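Local structure of fructuronate-tagaturonate epimerase UxaE from Cohnella laeviribosi in complex with 1 glycerol (Cohnella laeviribosi, 6IL9) at residues 108-112 and 145-151; 120-124 and 365-369. The protein probably interconverts fructuronate and tagaturonate by epimerisation, as a TIM-barrel isomerase that carries a zinc ion. One frame throughout, in Å; residues are numbered along the deposited sequence.

Two contacts join parts of one eight-stranded TIM barrel. Followed from the N terminus, the segments run 108-112, 120-124, 145-151, 365-369, so the contacts cross rather than nest. Interaction 1 closes a loop of 32 residues, which holds barrel strand 117-124, and joins helix 104-111 to helix 135-149 outside the barrel. Interaction 2 closes a loop of 240 residues and meets inside the barrel, between strand 117-124 and the last barrel strand, 363-367. The contact centres lie about 16 Å apart. L120 connects them: its CD1 packs 3.5 Å from V146 CG1 and 3.6 Å from V108 CG2, so strand 117-124 serves both.

Interaction 1. Residues 108-112 and 145-151; sequences VQTVR and AVFQEGY
V108 is the apolar centre. It is helical (t rotamer) and points at the other segment. V108 CG1 lies 3.5 Å from E149 CB and 3.5 Å from Y151 CB. V108 CG2 is 4.1 Å from V146 CG1 and 4.3 Å from A145 CB. The closest CA pair is V108 and V146, 6.7 Å apart. V111 CG2 sits 4.1 Å from Y151 CZ, with Y151 at chi1 180°. Both segments lie at the C-terminal ends of neighbouring helices, 104-111 and 135-149, in the outer layer of the TIM barrel, and L120 of strand 117-124 lies beneath V108 and V146. G150 (phi 58°, psi 41°) is the first to leave helical angles, in a Schellman motif, with Y151 N bonded to V146 O at 2.9 Å. This turn brings Y151 back against helix 104-111. At the edge, E149 (chi1 and chi2 both m) takes a salt bridge from R112 NH2 to E149 OE1, 2.5 Å, and a hydrogen bond from Q109 NE2 to E149 OE2, 2.9 Å. Q109 OE1 also bonds R477. One water joins R112 NE (2.8 Å) to E149 O (2.8 Å). Another lies 2.8 Å from V111 O and 2.5 Å from Y151 OH.

Interaction 2. Residues 120-124 and 365-369; sequences LAQQS and VKTAG
The Q122 side chain lies along the K366 chain and the A368 methyl, inside the barrel. Its CA-to-CB bond points toward the other segment, with chi1 t and chi2 at -146°. One hydrogen bond joins the segments: Q122 NE2 to T367 O, 2.9 Å. Q122 NE2 also touches A368 CB at 3.9 Å, and Q122 OE1 lies 3.7 Å from K366 CD. K366 is extended beyond chi1 (m), and its NZ forms salt bridges with D158, D160 and E269. Residues 121-124 and 365-367 are extended; the second strand ends before A368 (-160/-65). Q123 NE2 turns back to bond Q122 O at 2.9 Å. The contact lies at the C-terminal ends of the strands, consistent with the active-site pocket of a TIM barrel. The Q122 side chain is about 4 Å from a bound glycerol, and that of K366 about 6 Å from the zinc ion, held by H161, D273 and H343. The closest CA atoms, Q123 and A368, are 7.7 Å apart, because strand 93-96 comes between strands 117-124 and 363-367, with helix 369-382 following.

Interaction 1. Residues 108-112 and 145-151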
loop_
_atom_site.group_PDB
_atom_site.type_symbol
_atom_site.label_atom_id
_atom_site.label_comp_id
_atom_site.label_asym_id
_atom_site.label_seq_id
_atom_site.Cartn_x
_atom_site.Cartn_y
_atom_site.Cartn_z
ATOM N N VAL A 108 -1.546 -3.427 12.969
ATOM C CA VAL A 108 -2.250 -2.675 14.003
ATOM C C VAL A 108 -1.399 -2.562 15.266
ATOM O O VAL A 108 -1.293 -1.486 15.871
ATOM C CB VAL A 108 -3.608 -3.331 14.302
ATOM C CG1 VAL A 108 -4.236 -2.660 15.519
ATOM C CG2 VAL A 108 -4.520 -3.236 13.083
ATOM N N GLN A 109 -0.795 -3.678 15.695
ATOM C CA GLN A 109 0.073 -3.655 16.872
ATOM C C GLN A 109 1.205 -2.651 16.726
ATOM O O GLN A 109 1.652 -2.065 17.725
ATOM C CB GLN A 109 0.653 -5.050 17.133
ATOM C CG GLN A 109 -0.388 -6.080 17.556
ATOM C CD GLN A 109 0.052 -7.479 17.204
ATOM O OE1 GLN A 109 1.214 -7.701 16.868
ATOM N NE2 GLN A 109 -0.874 -8.427 17.255
ATOM N N THR A 110 1.671 -2.432 15.494
ATOM C CA THR A 110 2.783 -1.519 15.257
ATOM C C THR A 110 2.357 -0.058 15.370
ATOM O O THR A 110 3.088 0.756 15.941
ATOM C CB THR A 110 3.391 -1.785 13.880
ATOM O OG1 THR A 110 3.781 -3.166 13.796
ATOM C CG2 THR A 110 4.623 -0.889 13.662
ATOM N N VAL A 111 1.190 0.305 14.836
ATOM C CA VAL A 111 0.786 1.707 14.888
ATOM C C VAL A 111 0.079 2.071 16.186
ATOM O O VAL A 111 -0.081 3.266 16.468
ATOM C CB VAL A 111 -0.116 2.101 13.698
ATOM C CG1 VAL A 111 0.642 1.933 12.376
ATOM C CG2 VAL A 111 -1.432 1.310 13.699
ATOM N N ARG A 112 -0.369 1.088 16.966
ATOM C CA ARG A 112 -0.973 1.367 18.267
ATOM C C ARG A 112 -0.026 2.212 19.113
ATOM O O ARG A 112 1.156 1.892 19.250
ATOM C CB ARG A 112 -1.304 0.043 18.975
ATOM C CG ARG A 112 -1.827 0.176 20.402
ATOM C CD ARG A 112 -1.797 -1.189 21.108
ATOM N NE ARG A 112 -2.685 -2.155 20.471
ATOM C CZ ARG A 112 -2.413 -3.447 20.297
ATOM N NH1 ARG A 112 -1.259 -3.969 20.706
ATOM N NH2 ARG A 112 -3.305 -4.223 19.705
ATOM N N ALA A 145 -8.879 -7.262 11.379
ATOM C CA ALA A 145 -7.676 -6.954 12.140
ATOM C C ALA A 145 -7.951 -5.920 13.225
ATOM O O ALA A 145 -7.515 -6.084 14.370
ATOM C CB ALA A 145 -6.577 -6.461 11.203
ATOM N N VAL A 146 -8.649 -4.830 12.887
ATOM C CA VAL A 146 -8.874 -3.826 13.929
ATOM C C VAL A 146 -9.848 -4.356 14.970
ATOM O O VAL A 146 -9.779 -3.972 16.140
ATOM C CB VAL A 146 -9.355 -2.475 13.357
ATOM C CG1 VAL A 146 -8.300 -1.878 12.446
ATOM C CG2 VAL A 146 -10.701 -2.611 12.644
ATOM N N PHE A 147 -10.758 -5.249 14.574
ATOM C CA PHE A 147 -11.648 -5.874 15.548
ATOM C C PHE A 147 -10.863 -6.784 16.488
ATOM O O PHE A 147 -11.011 -6.705 17.714
ATOM C CB PHE A 147 -12.750 -6.650 14.817
ATOM C CG PHE A 147 -13.847 -7.175 15.719
ATOM C CD1 PHE A 147 -14.917 -6.370 16.083
ATOM C CD2 PHE A 147 -13.811 -8.482 16.173
ATOM C CE1 PHE A 147 -15.925 -6.858 16.907
ATOM C CE2 PHE A 147 -14.817 -8.976 17.001
ATOM C CZ PHE A 147 -15.874 -8.160 17.360
ATOM N N GLN A 148 -9.998 -7.631 15.926
ATOM C CA GLN A 148 -9.177 -8.528 16.733
ATOM C C GLN A 148 -8.355 -7.773 17.766
ATOM O O GLN A 148 -8.221 -8.220 18.912
ATOM C CB GLN A 148 -8.252 -9.331 15.829
ATOM C CG GLN A 148 -7.312 -10.253 16.585
ATOM C CD GLN A 148 -6.405 -11.027 15.658
ATOM O OE1 GLN A 148 -6.840 -11.522 14.615
ATOM N NE2 GLN A 148 -5.144 -11.142 16.032
ATOM N N GLU A 149 -7.783 -6.637 17.375
ATOM C CA GLU A 149 -6.889 -5.868 18.223
ATOM C C GLU A 149 -7.590 -4.763 18.994
ATOM O O GLU A 149 -6.920 -4.029 19.735
ATOM C CB GLU A 149 -5.769 -5.254 17.378
ATOM C CG GLU A 149 -4.892 -6.271 16.693
ATOM C CD GLU A 149 -4.069 -7.080 17.677
ATOM O OE1 GLU A 149 -3.716 -6.538 18.751
ATOM O OE2 GLU A 149 -3.786 -8.255 17.373
ATOM N N GLY A 150 -8.902 -4.623 18.841
ATOM C CA GLY A 150 -9.629 -3.580 19.543
ATOM C C GLY A 150 -9.098 -2.199 19.239
ATOM O O GLY A 150 -8.964 -1.367 20.147
ATOM N N TYR A 151 -8.756 -1.949 17.982
ATOM C CA TYR A 151 -8.172 -0.680 17.555
ATOM C C TYR A 151 -9.294 0.166 16.978
ATOM O O TYR A 151 -9.757 -0.080 15.862
ATOM C CB TYR A 151 -7.074 -0.922 16.531
ATOM C CG TYR A 151 -6.390 0.331 16.025
ATOM C CD1 TYR A 151 -5.314 0.873 16.711
ATOM C CD2 TYR A 151 -6.791 0.931 14.836
ATOM C CE1 TYR A 151 -4.669 2.011 16.245
ATOM C CE2 TYR A 151 -6.150 2.073 14.352
ATOM C CZ TYR A 151 -5.087 2.599 15.067
ATOM O OH TYR A 151 -4.448 3.725 14.601
HETATM O O HOH W 1 -2.256 4.680 15.459
HETATM O O HOH W 2 -5.317 -1.769 19.566
#

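Interaction 2. Residues 120-124 and 365-369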
loop_
_atom_site.group_PDB
_atom_site.type_symbol
_atom_site.label_atom_id
_atom_site.label_comp_id
_atom_site.label_asym_id
_atom_site.label_seq_id
_atom_site.Cartn_x
_atom_site.Cartn_y
_atom_site.Cartn_z
ATOM N N LEU A 120 -4.733 0.332 6.228
ATOM C CA LEU A 120 -4.493 -1.095 6.457
ATOM C C LEU A 120 -4.888 -1.948 5.270
ATOM O O LEU A 120 -4.397 -3.075 5.136
ATOM C CB LEU A 120 -5.278 -1.587 7.670
ATOM C CG LEU A 120 -4.788 -1.302 9.065
ATOM C CD1 LEU A 120 -5.839 -1.870 9.998
ATOM C CD2 LEU A 120 -3.451 -1.996 9.295
ATOM N N ALA A 121 -5.811 -1.461 4.447
ATOM C CA ALA A 121 -6.259 -2.141 3.242
ATOM C C ALA A 121 -5.658 -1.394 2.066
ATOM O O ALA A 121 -6.075 -0.274 1.757
ATOM C CB ALA A 121 -7.786 -2.165 3.163
ATOM N N GLN A 122 -4.674 -1.995 1.414
ATOM C CA GLN A 122 -4.023 -1.325 0.291
ATOM C C GLN A 122 -3.452 -2.396 -0.618
ATOM O O GLN A 122 -2.527 -3.098 -0.214
ATOM C CB GLN A 122 -2.921 -0.387 0.785
ATOM C CG GLN A 122 -2.043 0.145 -0.335
ATOM C CD GLN A 122 -0.610 0.344 0.107
ATOM O OE1 GLN A 122 -0.307 1.275 0.843
ATOM N NE2 GLN A 122 0.279 -0.535 -0.338
ATOM N N GLN A 123 -4.004 -2.529 -1.825
ATOM C CA GLN A 123 -3.455 -3.434 -2.828
ATOM C C GLN A 123 -3.690 -2.819 -4.198
ATOM O O GLN A 123 -4.681 -2.110 -4.413
ATOM C CB GLN A 123 -4.098 -4.831 -2.764
ATOM C CG GLN A 123 -3.594 -5.730 -1.625
ATOM C CD GLN A 123 -2.170 -6.194 -1.850
ATOM O OE1 GLN A 123 -1.937 -7.220 -2.500
ATOM N NE2 GLN A 123 -1.204 -5.437 -1.332
ATOM N N SER A 124 -2.765 -3.082 -5.114
ATOM C CA SER A 124 -2.891 -2.630 -6.493
ATOM C C SER A 124 -3.678 -3.641 -7.317
ATOM O O SER A 124 -3.831 -4.803 -6.937
ATOM C CB SER A 124 -1.516 -2.421 -7.135
ATOM O OG SER A 124 -0.862 -3.664 -7.357
ATOM N N VAL A 365 3.569 7.367 3.320
ATOM C CA VAL A 365 4.561 6.404 2.850
ATOM C C VAL A 365 3.840 5.091 2.587
ATOM O O VAL A 365 3.058 4.643 3.431
ATOM C CB VAL A 365 5.690 6.208 3.877
ATOM C CG1 VAL A 365 6.610 5.068 3.450
ATOM C CG2 VAL A 365 6.483 7.506 4.056
ATOM N N LYS A 366 4.098 4.473 1.428
ATOM C CA LYS A 366 3.449 3.210 1.079
ATOM C C LYS A 366 4.421 2.043 1.170
ATOM O O LYS A 366 5.577 2.146 0.746
ATOM C CB LYS A 366 2.856 3.245 -0.335
ATOM C CG LYS A 366 1.707 4.197 -0.482
ATOM C CD LYS A 366 0.810 3.806 -1.656
ATOM C CE LYS A 366 -0.193 4.922 -1.890
ATOM N NZ LYS A 366 -1.147 4.584 -2.980
ATOM N N THR A 367 3.941 0.945 1.750
ATOM C CA THR A 367 4.617 -0.347 1.770
ATOM C C THR A 367 3.637 -1.426 1.333
ATOM O O THR A 367 2.411 -1.257 1.413
ATOM C CB THR A 367 5.153 -0.725 3.167
ATOM O OG1 THR A 367 4.061 -1.143 4.002
ATOM C CG2 THR A 367 5.881 0.442 3.818
ATOM N N ALA A 368 4.190 -2.555 0.884
ATOM C CA ALA A 368 3.374 -3.742 0.637
ATOM C C ALA A 368 4.252 -4.989 0.622
ATOM O O ALA A 368 4.143 -5.841 1.511
ATOM C CB ALA A 368 2.595 -3.602 -0.675
ATOM N N GLY A 369 5.151 -5.086 -0.359
ATOM C CA GLY A 369 5.931 -6.303 -0.519
ATOM C C GLY A 369 6.854 -6.618 0.645
ATOM O O GLY A 369 7.179 -7.786 0.884
#